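Local coordinates for GrpU microcompartment shell protein (Pectobacterium wasabiae, PDB 4OLP) that probably forms part of the shell of a glycyl-radical bacterial microcompartment and probably binds an iron-sulfur cluster, at residues L39-P43 with I73-A77. Sequence-based numbering, arbitrary orientation.
Sequences LIMLP and ITTLA
Ile40 and Leu76 trade two backbone hydrogen bonds, Leu76 N to Ile40 O at 2.9 Å and Ile40 N to Leu76 O at 3.1 Å, both nearly straight. Leu42 and Thr74 form the next such ring: Leu42 N reaches Thr74 O at 2.8 Å, while the return bond from Thr74 N to Leu42 O is more bent, 144° at the hydrogen. Between these rings Met41 faces Thr75 as a non-hydrogen-bonded pair. On their face of the sheet, Met41 CG rests 3.4 Å from Thr75 OG1, and the end of the chain, bent at chi3 (-54°), leads away from strand 74-77. Farther along that face, Leu39 CD2 lies 3.7 Å from Ala77 CB. On the face of Ile40, Leu42, Thr74 and Leu76, Leu42 CD1 meets Leu76 CD2 at 4.0 Å, their side chains slanting across one another. Leu76 also packs on helix 44-56, and Ile40 on helix 82-92, whereas Leu39, Met41 and Thr75 touch a second subunit and Thr74 meets Arg20 of a third. In these two central antiparallel strands of the BMC domain, the backbone N and O atoms of Ile40, Leu42, Thr74 and Leu76 thus satisfy one another, while Leu39, Thr75 and Ala77 bond outward to strands 3-7 and 60-65.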
loop_
_atom_site.group_PDB
_atom_site.type_symbol
_atom_site.label_atom_id
_atom_site.label_comp_id
_atom_site.label_asym_id
_atom_site.label_seq_id
_atom_site.Cartn_x
_atom_site.Cartn_y
_atom_site.Cartn_z
ATOM N N LEU B 39 17.103 -10.030 -12.031
ATOM C CA LEU B 39 16.042 -9.440 -11.266
ATOM C C LEU B 39 14.947 -9.154 -12.236
ATOM O O LEU B 39 15.170 -8.486 -13.233
ATOM C CB LEU B 39 16.504 -8.147 -10.607
ATOM C CG LEU B 39 17.657 -8.316 -9.626
ATOM C CD1 LEU B 39 18.177 -6.967 -9.164
ATOM C CD2 LEU B 39 17.211 -9.143 -8.426
ATOM N N ILE B 40 13.749 -9.641 -11.934
ATOM C CA ILE B 40 12.614 -9.414 -12.807
ATOM C C ILE B 40 11.351 -9.210 -11.980
ATOM O O ILE B 40 11.149 -9.880 -10.959
ATOM C CB ILE B 40 12.479 -10.559 -13.827
ATOM C CG1 ILE B 40 11.253 -10.343 -14.720
ATOM C CG2 ILE B 40 12.417 -11.908 -13.125
ATOM C CD1 ILE B 40 11.392 -10.951 -16.100
ATOM N N MET B 41 10.528 -8.254 -12.403
ATOM C CA MET B 41 9.282 -7.944 -11.694
ATOM C C MET B 41 8.120 -8.694 -12.314
ATOM O O MET B 41 7.880 -8.599 -13.519
ATOM C CB MET B 41 9.045 -6.452 -11.671
ATOM C CG MET B 41 9.875 -5.795 -10.597
ATOM S SD MET B 41 9.361 -4.121 -10.203
ATOM C CE MET B 41 9.387 -3.356 -11.826
ATOM N N LEU B 42 7.435 -9.479 -11.494
ATOM C CA LEU B 42 6.426 -10.419 -11.987
ATOM C C LEU B 42 5.172 -10.360 -11.147
ATOM O O LEU B 42 5.265 -10.107 -9.936
ATOM C CB LEU B 42 6.958 -11.837 -11.912
ATOM C CG LEU B 42 8.038 -12.231 -12.912
ATOM C CD1 LEU B 42 8.705 -13.544 -12.502
ATOM C CD2 LEU B 42 7.455 -12.343 -14.309
ATOM N N PRO B 43 3.994 -10.601 -11.782
ATOM C CA PRO B 43 2.782 -10.840 -10.993
ATOM C C PRO B 43 2.956 -12.119 -10.184
ATOM O O PRO B 43 3.796 -12.963 -10.533
ATOM C CB PRO B 43 1.673 -11.009 -12.052
ATOM C CG PRO B 43 2.254 -10.570 -13.349
ATOM C CD PRO B 43 3.738 -10.741 -13.232
ATOM N N ILE B 73 2.350 -7.109 -8.035
ATOM C CA ILE B 73 3.521 -7.330 -8.872
ATOM C C ILE B 73 4.779 -7.146 -7.999
ATOM O O ILE B 73 5.043 -6.048 -7.532
ATOM C CB ILE B 73 3.525 -6.334 -10.064
ATOM C CG1 ILE B 73 2.210 -6.425 -10.867
ATOM C CG2 ILE B 73 4.718 -6.586 -10.978
ATOM C CD1 ILE B 73 1.578 -5.086 -11.206
ATOM N N THR B 74 5.533 -8.219 -7.751
ATOM C CA THR B 74 6.732 -8.171 -6.849
ATOM C C THR B 74 7.995 -8.583 -7.625
ATOM O O THR B 74 7.924 -8.662 -8.861
ATOM C CB THR B 74 6.521 -9.002 -5.544
ATOM O OG1 THR B 74 7.676 -8.908 -4.695
ATOM C CG2 THR B 74 6.227 -10.471 -5.842
ATOM N N THR B 75 9.123 -8.835 -6.928
ATOM C CA THR B 75 10.405 -9.122 -7.601
ATOM C C THR B 75 10.979 -10.503 -7.296
ATOM O O THR B 75 11.020 -10.933 -6.143
ATOM C CB THR B 75 11.470 -8.083 -7.239
ATOM O OG1 THR B 75 10.922 -6.799 -7.493
ATOM C CG2 THR B 75 12.730 -8.249 -8.092
ATOM N N LEU B 76 11.391 -11.187 -8.360
ATOM C CA LEU B 76 12.055 -12.470 -8.260
ATOM C C LEU B 76 13.521 -12.226 -8.545
ATOM O O LEU B 76 13.870 -11.426 -9.433
ATOM C CB LEU B 76 11.502 -13.444 -9.300
ATOM C CG LEU B 76 12.100 -14.852 -9.364
ATOM C CD1 LEU B 76 11.838 -15.688 -8.118
ATOM C CD2 LEU B 76 11.542 -15.556 -10.591
ATOM N N ALA B 77 14.369 -12.895 -7.774
ATOM C CA ALA B 77 15.800 -12.809 -7.962
ATOM C C ALA B 77 16.254 -14.203 -8.300
ATOM O O ALA B 77 15.823 -15.138 -7.662
ATOM C CB ALA B 77 16.475 -12.304 -6.700
#